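Local structure of DNA-binding protein Sso10a-2 (Sulfolobus solfataricus, 4HW0) at residues 11-15 against 78-82; 49-55 against 65-71. The protein binds DNA, probably through its winged-helix domain, and probably takes part in compacting and organising the chromatin of this archaeon. All coordinates share one frame; numbering follows the deposited sequence.

Contact 1 of 2, residues 11-15 against 78-82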
HETATM    1  N   MSE A  11       8.528   4.565   9.811  1.00 35.73           N
HETATM    2  CA  MSE A  11       9.067   3.253   9.494  1.00 34.48           C
HETATM    3  C   MSE A  11      10.298   3.493   8.641  1.00 32.90           C
HETATM    4  O   MSE A  11      11.397   2.955   8.854  1.00 33.02           O
HETATM    5  CB  MSE A  11       8.066   2.268   8.822  1.00 35.50           C
HETATM    6  CG  MSE A  11       7.235   1.619   9.921  1.00 38.31           C
HETATM    7 SE   MSE A  11       6.038   0.324   9.023  0.82 35.65          SE
HETATM    8  CE  MSE A  11       4.873  -0.098  10.608  1.00 50.67           C
ATOM      9  N   GLU A  12      10.141   4.319   7.664  1.00 31.08           N
ATOM     10  CA  GLU A  12      11.216   4.590   6.781  1.00 30.60           C
ATOM     11  C   GLU A  12      12.407   5.306   7.393  1.00 29.65           C
ATOM     12  O   GLU A  12      13.538   5.075   7.005  1.00 29.28           O
ATOM     13  CB  GLU A  12      10.685   5.338   5.604  1.00 32.24           C
ATOM     14  CG  GLU A  12      11.723   5.526   4.539  1.00 34.63           C
ATOM     15  CD  GLU A  12      11.075   5.981   3.230  1.00 37.04           C
ATOM     16  OE1 GLU A  12       9.810   6.194   3.165  1.00 33.64           O
ATOM     17  OE2 GLU A  12      11.886   6.119   2.313  1.00 38.51           O
ATOM     18  N   ILE A  13      12.168   6.226   8.317  1.00 28.78           N
ATOM     19  CA  ILE A  13      13.293   6.833   8.997  1.00 28.90           C
ATOM     20  C   ILE A  13      14.043   5.780   9.759  1.00 26.05           C
ATOM     21  O   ILE A  13      15.230   5.755   9.814  1.00 24.03           O
ATOM     22  CB  ILE A  13      12.797   8.005   9.910  1.00 32.35           C
ATOM     23  CG1 ILE A  13      12.408   9.178   9.027  1.00 34.98           C
ATOM     24  CG2 ILE A  13      13.898   8.510  10.836  1.00 33.05           C
ATOM     25  CD1 ILE A  13      11.557  10.222   9.732  1.00 37.77           C
HETATM   26  N   MSE A  14      13.292   4.920  10.459  1.00 25.10           N
HETATM   27  CA  MSE A  14      13.942   3.858  11.205  1.00 25.30           C
HETATM   28  C   MSE A  14      14.795   2.997  10.326  1.00 25.04           C
HETATM   29  O   MSE A  14      15.888   2.589  10.694  1.00 25.68           O
HETATM   30  CB  MSE A  14      12.874   3.014  11.927  1.00 24.93           C
HETATM   31  CG  MSE A  14      12.190   3.727  13.029  1.00 25.59           C
HETATM   32 SE   MSE A  14      10.961   2.487  13.986  1.00 29.41          SE
HETATM   33  CE  MSE A  14      11.071   3.268  15.737  1.00 29.47           C
ATOM     34  N   PHE A  15      14.298   2.655   9.152  1.00 26.47           N
ATOM     35  CA  PHE A  15      15.062   1.877   8.191  1.00 25.59           C
ATOM     36  C   PHE A  15      16.335   2.600   7.834  1.00 27.65           C
ATOM     37  O   PHE A  15      17.409   1.990   7.794  1.00 25.89           O
ATOM     38  CB  PHE A  15      14.249   1.560   6.929  1.00 28.01           C
ATOM     39  CG  PHE A  15      15.041   0.938   5.814  1.00 29.57           C
ATOM     40  CD1 PHE A  15      15.458  -0.356   5.898  1.00 31.46           C
ATOM     41  CD2 PHE A  15      15.359   1.641   4.689  1.00 34.66           C
ATOM     42  CE1 PHE A  15      16.223  -0.964   4.885  1.00 33.85           C
ATOM     43  CE2 PHE A  15      16.032   1.038   3.632  1.00 37.45           C
ATOM     44  CZ  PHE A  15      16.500  -0.276   3.749  1.00 36.77           C
ATOM     45  N   ILE A  78      11.155  -3.722   7.379  1.00 23.62           N
ATOM     46  CA  ILE A  78      10.831  -2.399   6.846  1.00 24.52           C
ATOM     47  C   ILE A  78      11.199  -2.355   5.381  1.00 25.22           C
ATOM     48  O   ILE A  78      10.472  -1.791   4.565  1.00 24.52           O
ATOM     49  CB  ILE A  78      11.443  -1.254   7.618  1.00 24.92           C
ATOM     50  CG1 ILE A  78      11.004  -1.226   9.076  1.00 26.50           C
ATOM     51  CG2 ILE A  78      10.986   0.035   7.026  1.00 27.30           C
ATOM     52  CD1 ILE A  78      11.748  -0.269   9.996  1.00 26.92           C
ATOM     53  N   GLU A  79      12.343  -2.907   5.045  1.00 27.26           N
ATOM     54  CA  GLU A  79      12.787  -2.899   3.634  1.00 29.27           C
ATOM     55  C   GLU A  79      11.717  -3.543   2.750  1.00 29.71           C
ATOM     56  O   GLU A  79      11.397  -3.052   1.668  1.00 26.91           O
ATOM     57  CB  GLU A  79      14.125  -3.626   3.517  1.00 31.89           C
ATOM     58  CG  GLU A  79      14.712  -3.500   2.122  1.00 37.29           C
ATOM     59  CD  GLU A  79      16.128  -4.036   2.039  1.00 42.57           C
ATOM     60  OE1 GLU A  79      16.429  -5.034   2.731  1.00 45.59           O
ATOM     61  OE2 GLU A  79      16.929  -3.446   1.251  1.00 50.78           O
ATOM     62  N   GLU A  80      11.213  -4.691   3.215  1.00 29.48           N
ATOM     63  CA  GLU A  80      10.199  -5.455   2.502  1.00 30.38           C
ATOM     64  C   GLU A  80       8.908  -4.631   2.365  1.00 28.38           C
ATOM     65  O   GLU A  80       8.328  -4.549   1.271  1.00 27.38           O
ATOM     66  CB  GLU A  80      10.069  -6.826   3.134  1.00 36.77           C
ATOM     67  CG  GLU A  80       9.016  -7.691   2.458  1.00 45.20           C
ATOM     68  CD  GLU A  80       9.357  -8.127   0.995  1.00 50.60           C
ATOM     69  OE1 GLU A  80      10.438  -7.752   0.466  1.00 51.54           O
ATOM     70  OE2 GLU A  80       8.538  -8.903   0.407  1.00 56.54           O
ATOM     71  N   PHE A  81       8.511  -3.919   3.438  1.00 27.86           N
ATOM     72  CA  PHE A  81       7.347  -3.008   3.404  1.00 27.72           C
ATOM     73  C   PHE A  81       7.505  -1.928   2.333  1.00 28.46           C
ATOM     74  O   PHE A  81       6.596  -1.648   1.534  1.00 27.89           O
ATOM     75  CB  PHE A  81       7.078  -2.400   4.802  1.00 29.45           C
ATOM     76  CG  PHE A  81       6.083  -1.289   4.795  1.00 29.87           C
ATOM     77  CD1 PHE A  81       6.485   0.028   4.504  1.00 30.82           C
ATOM     78  CD2 PHE A  81       4.767  -1.532   5.011  1.00 30.56           C
ATOM     79  CE1 PHE A  81       5.554   1.047   4.454  1.00 31.92           C
ATOM     80  CE2 PHE A  81       3.837  -0.513   4.984  1.00 33.00           C
ATOM     81  CZ  PHE A  81       4.227   0.786   4.676  1.00 33.40           C
ATOM     82  N   ILE A  82       8.679  -1.336   2.307  1.00 26.26           N
ATOM     83  CA  ILE A  82       8.938  -0.249   1.366  1.00 28.57           C
ATOM     84  C   ILE A  82       8.863  -0.687  -0.083  1.00 28.86           C
ATOM     85  O   ILE A  82       8.240  -0.047  -0.929  1.00 28.42           O
ATOM     86  CB  ILE A  82      10.300   0.387   1.701  1.00 29.05           C
ATOM     87  CG1 ILE A  82      10.170   1.191   2.982  1.00 29.33           C
ATOM     88  CG2 ILE A  82      10.807   1.260   0.553  1.00 31.44           C
ATOM     89  CD1 ILE A  82      11.522   1.564   3.546  1.00 30.70           C
TER
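Ile-78 pushes its two branches against the turn of helix 10-18 that runs from Met-11 to Phe-15, and most of this contact is apolar packing around it. Its CG2 sits 3.6 Å from Phe-15 CB, and its CD1 reaches 4.0 Å from Met-14 CB. That same CD1 also lies 3.4 Å from Met-11 O, a carbonyl already engaged by Phe-15 N within its own helix.

The Phe-15 ring packs on aliphatic side chains of the long helix. With CG anti to the backbone N (chi1 171°), it lies across Glu-79 and, one turn on from Ile-78, Ile-82: CE1 comes within 3.7 Å of Glu-79 CB and CD2 within 4.0 Å of Ile-82 CD1. All these approaches to the ring are oblique. Cutting Phe-15 back to an alanine here would remove the ring and is likely to leave a gap beside Ile-82 CD1 and the aliphatic part of Glu-79.

The axes of segments 11-15 and 78-82 come within 9.8 Å, with 128° between their N-to-C directions. The contact packs the first helix of the winged-helix domain against helix 69-98, the long helix that pairs with the second subunit in a two-stranded antiparallel coiled coil.

A Met-aromatic contact of selenium marks the other side: the extended selenomethionine Met-11 puts SE 4.4 Å from the centroid of the Phe-81 ring, almost straight above its face. The second subunit closes in here, its Val-95 packing on Met-11 and Ile-78 and its Leu-88 on Phe-81.

Charges stay at the margin, where Glu-12 pairs with Arg-85 and Glu-79 with Arg-75.

Contact 2 of 2, residues 49-55 against 65-71; sequences VKVGALN and YEITEKG
Thr-68 and Lys-70 reach across to two successive carbonyls, of Gly-52 and Val-51, just past the end of helix 38-50. Thr-68 holds OG1 between its backbone N and carbonyl carbon (chi1 66°), which lets the hydroxyl work both ways: it donates to Gly-52 O at 2.6 Å, in the carbonyl plane and on a lone pair, and accepts from Gly-71 N at 3.0 Å as the N-cap of helix 69-98. The two bonds fix the rotation of the side chain, and its CG2 is left against the Asn-55 amide, 3.6 Å from ND2.

Lys-70 is extended throughout, CG anti to the backbone N, and this length carries NZ to Val-51 O at 2.8 Å, the donor tilted out of the carbonyl plane. The same ammonium has a weak second bond to Arg-100 O of the second subunit.

Gly-71 comes so close that its CA is 3.4 Å from Ala-53 O, as a CA-H...O contact; a side chain pointing that way would clash. Ala-53 O also takes Thr-68 N, which approaches from above the carbonyl plane.

Further along, Asn-55 and Glu-66 exchange both backbone bonds as an antiparallel hydrogen-bonded pair, and Leu-54 faces Ile-67 in the adjoining non-hydrogen-bonded pair. Leu-54 splits its methyls: CD2 lies 3.7 Å from Ile-67 CA, while CD1 touches Tyr-65 CB. The Tyr-65 ring meets Val-49 edge-on, Tyr-65 CE2 being 3.8 Å from Val-49 CG2.

Gly-52, with positive phi, is the C-prime residue of a Schellman motif that ends helix 38-50 and turns the chain into strand 54-59, the first strand of the β-hairpin wing of a winged-helix domain.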
ATOM      1  N   VAL A  49      16.241   1.948  20.693  1.00 24.27           N
ATOM      2  CA  VAL A  49      16.787   1.292  21.935  1.00 24.48           C
ATOM      3  C   VAL A  49      15.659   0.709  22.740  1.00 26.79           C
ATOM      4  O   VAL A  49      15.718  -0.483  23.172  1.00 27.11           O
ATOM      5  CB  VAL A  49      17.624   2.287  22.779  1.00 24.26           C
ATOM      6  CG1 VAL A  49      18.025   1.669  24.096  1.00 26.55           C
ATOM      7  CG2 VAL A  49      18.868   2.792  21.990  1.00 24.23           C
ATOM      8  N   LYS A  50      14.577   1.458  22.871  1.00 27.85           N
ATOM      9  CA  LYS A  50      13.432   0.969  23.667  1.00 29.83           C
ATOM     10  C   LYS A  50      12.833  -0.273  23.111  1.00 31.20           C
ATOM     11  O   LYS A  50      12.442  -1.171  23.890  1.00 31.79           O
ATOM     12  CB  LYS A  50      12.340   2.001  23.726  1.00 33.52           C
ATOM     13  CG  LYS A  50      12.645   3.242  24.536  1.00 40.04           C
ATOM     14  CD  LYS A  50      12.893   2.917  25.971  1.00 46.43           C
ATOM     15  CE  LYS A  50      12.646   4.174  26.801  1.00 54.00           C
ATOM     16  NZ  LYS A  50      13.863   5.033  26.891  1.00 56.98           N
ATOM     17  N   VAL A  51      12.672  -0.374  21.805  1.00 27.64           N
ATOM     18  CA  VAL A  51      12.076  -1.596  21.250  1.00 28.19           C
ATOM     19  C   VAL A  51      13.116  -2.716  21.003  1.00 28.71           C
ATOM     20  O   VAL A  51      12.801  -3.679  20.377  1.00 28.97           O
ATOM     21  CB  VAL A  51      11.302  -1.323  19.968  1.00 27.84           C
ATOM     22  CG1 VAL A  51      10.235  -0.305  20.229  1.00 29.31           C
ATOM     23  CG2 VAL A  51      12.242  -0.811  18.823  1.00 26.35           C
ATOM     24  N   GLY A  52      14.365  -2.517  21.410  1.00 28.31           N
ATOM     25  CA  GLY A  52      15.372  -3.577  21.368  1.00 28.86           C
ATOM     26  C   GLY A  52      16.046  -3.758  19.999  1.00 28.09           C
ATOM     27  O   GLY A  52      16.681  -4.787  19.756  1.00 27.39           O
ATOM     28  N   ALA A  53      15.950  -2.756  19.157  1.00 25.72           N
ATOM     29  CA  ALA A  53      16.578  -2.799  17.799  1.00 25.43           C
ATOM     30  C   ALA A  53      18.029  -2.347  17.818  1.00 24.53           C
ATOM     31  O   ALA A  53      18.832  -2.778  17.009  1.00 24.83           O
ATOM     32  CB  ALA A  53      15.782  -1.966  16.833  1.00 24.84           C
ATOM     33  N   LEU A  54      18.357  -1.505  18.790  1.00 25.61           N
ATOM     34  CA  LEU A  54      19.718  -1.032  19.038  1.00 25.93           C
ATOM     35  C   LEU A  54      20.065  -1.175  20.537  1.00 27.51           C
ATOM     36  O   LEU A  54      19.227  -0.966  21.366  1.00 26.19           O
ATOM     37  CB  LEU A  54      19.835   0.468  18.667  1.00 25.28           C
ATOM     38  CG  LEU A  54      19.618   0.888  17.239  1.00 25.35           C
ATOM     39  CD1 LEU A  54      19.693   2.400  17.108  1.00 25.45           C
ATOM     40  CD2 LEU A  54      20.653   0.173  16.339  1.00 26.74           C
ATOM     41  N   ASN A  55      21.310  -1.522  20.826  1.00 29.58           N
ATOM     42  CA  ASN A  55      21.929  -1.340  22.145  1.00 31.61           C
ATOM     43  C   ASN A  55      22.757  -0.053  22.166  1.00 30.82           C
ATOM     44  O   ASN A  55      23.288   0.353  21.139  1.00 31.27           O
ATOM     45  CB  ASN A  55      22.859  -2.474  22.502  1.00 34.36           C
ATOM     46  CG  ASN A  55      22.125  -3.787  22.698  1.00 37.42           C
ATOM     47  OD1 ASN A  55      20.986  -3.814  23.165  1.00 39.12           O
ATOM     48  ND2 ASN A  55      22.741  -4.865  22.257  1.00 37.83           N
ATOM     49  N   TYR A  65      25.807   3.159  19.092  1.00 31.74           N
ATOM     50  CA  TYR A  65      24.666   2.262  19.007  1.00 31.10           C
ATOM     51  C   TYR A  65      25.031   1.033  18.196  1.00 31.58           C
ATOM     52  O   TYR A  65      25.858   1.087  17.240  1.00 31.53           O
ATOM     53  CB  TYR A  65      23.491   2.987  18.387  1.00 30.03           C
ATOM     54  CG  TYR A  65      23.027   4.188  19.144  1.00 29.71           C
ATOM     55  CD1 TYR A  65      23.617   5.437  18.927  1.00 29.97           C
ATOM     56  CD2 TYR A  65      21.957   4.113  20.010  1.00 29.46           C
ATOM     57  CE1 TYR A  65      23.181   6.545  19.612  1.00 30.47           C
ATOM     58  CE2 TYR A  65      21.510   5.231  20.691  1.00 28.87           C
ATOM     59  CZ  TYR A  65      22.141   6.423  20.514  1.00 29.44           C
ATOM     60  OH  TYR A  65      21.689   7.539  21.218  1.00 29.96           O
ATOM     61  N   GLU A  66      24.532  -0.097  18.622  1.00 29.76           N
ATOM     62  CA  GLU A  66      24.820  -1.332  17.916  1.00 32.28           C
ATOM     63  C   GLU A  66      23.566  -2.023  17.572  1.00 28.83           C
ATOM     64  O   GLU A  66      22.734  -2.221  18.450  1.00 28.39           O
ATOM     65  CB  GLU A  66      25.568  -2.332  18.764  1.00 38.11           C
ATOM     66  CG  GLU A  66      26.927  -1.897  19.101  1.00 49.97           C
ATOM     67  CD  GLU A  66      27.584  -2.913  20.073  1.00 61.49           C
ATOM     68  OE1 GLU A  66      27.085  -4.100  20.147  1.00 63.26           O
ATOM     69  OE2 GLU A  66      28.588  -2.503  20.731  1.00 63.74           O
ATOM     70  N   ILE A  67      23.448  -2.481  16.346  1.00 28.32           N
ATOM     71  CA  ILE A  67      22.215  -3.126  15.922  1.00 27.62           C
ATOM     72  C   ILE A  67      22.200  -4.494  16.549  1.00 29.66           C
ATOM     73  O   ILE A  67      23.248  -5.135  16.661  1.00 27.09           O
ATOM     74  CB  ILE A  67      22.072  -3.211  14.405  1.00 28.43           C
ATOM     75  CG1 ILE A  67      20.610  -3.527  13.991  1.00 26.81           C
ATOM     76  CG2 ILE A  67      23.089  -4.154  13.774  1.00 29.64           C
ATOM     77  CD1 ILE A  67      20.368  -3.284  12.484  1.00 26.53           C
ATOM     78  N   THR A  68      21.012  -4.909  16.958  1.00 28.38           N
ATOM     79  CA  THR A  68      20.813  -6.216  17.547  1.00 29.26           C
ATOM     80  C   THR A  68      20.226  -7.157  16.503  1.00 30.15           C
ATOM     81  O   THR A  68      19.832  -6.758  15.402  1.00 27.80           O
ATOM     82  CB  THR A  68      19.830  -6.143  18.689  1.00 28.57           C
ATOM     83  OG1 THR A  68      18.539  -5.798  18.198  1.00 27.53           O
ATOM     84  CG2 THR A  68      20.258  -5.070  19.708  1.00 28.82           C
ATOM     85  N   GLU A  69      20.156  -8.428  16.865  1.00 30.91           N
ATOM     86  CA  GLU A  69      19.518  -9.391  15.990  1.00 33.83           C
ATOM     87  C   GLU A  69      18.087  -8.967  15.691  1.00 31.46           C
ATOM     88  O   GLU A  69      17.618  -9.015  14.549  1.00 32.14           O
ATOM     89  CB  GLU A  69      19.624 -10.761  16.657  1.00 38.68           C
ATOM     90  CG  GLU A  69      18.717 -11.819  16.117  1.00 42.60           C
ATOM     91  CD  GLU A  69      19.314 -12.560  14.950  1.00 46.25           C
ATOM     92  OE1 GLU A  69      20.080 -11.934  14.166  1.00 48.20           O
ATOM     93  OE2 GLU A  69      19.030 -13.779  14.831  1.00 48.50           O
ATOM     94  N   LYS A  70      17.370  -8.513  16.717  1.00 29.31           N
ATOM     95  CA  LYS A  70      15.988  -8.043  16.511  1.00 27.76           C
ATOM     96  C   LYS A  70      15.934  -6.836  15.562  1.00 25.68           C
ATOM     97  O   LYS A  70      15.087  -6.711  14.712  1.00 24.16           O
ATOM     98  CB  LYS A  70      15.365  -7.700  17.858  1.00 28.30           C
ATOM     99  CG  LYS A  70      13.920  -7.302  17.765  1.00 28.68           C
ATOM    100  CD  LYS A  70      13.291  -7.031  19.157  1.00 28.57           C
ATOM    101  CE  LYS A  70      11.879  -6.612  18.922  1.00 28.24           C
ATOM    102  NZ  LYS A  70      11.304  -6.000  20.149  1.00 28.55           N
ATOM    103  N   GLY A  71      16.904  -5.972  15.725  1.00 25.79           N
ATOM    104  CA  GLY A  71      17.096  -4.770  14.837  1.00 25.39           C
ATOM    105  C   GLY A  71      17.375  -5.108  13.400  1.00 25.36           C
ATOM    106  O   GLY A  71      16.892  -4.456  12.500  1.00 25.08           O
TER

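Both contacts use helix 69-98, contact 2 at its N-terminal end and contact 1 further along, with centres 15 Å apart and nearest atoms about 5 Å apart. The centre of contact 1 lies about 4 Å from the centre of the chain; it joins helix to helix through hydrocarbon, aromatic rings and selenium, its carboxylates turned to partners outside it. The centre of contact 2, about 13 Å out, ties a helix end and the hairpin base to the long helix, mainly through backbone carbonyls, a cap and strand pairing. Both are partly buried and met by the second subunit, but only contact 2 includes an exposed touching residue, Asn-55.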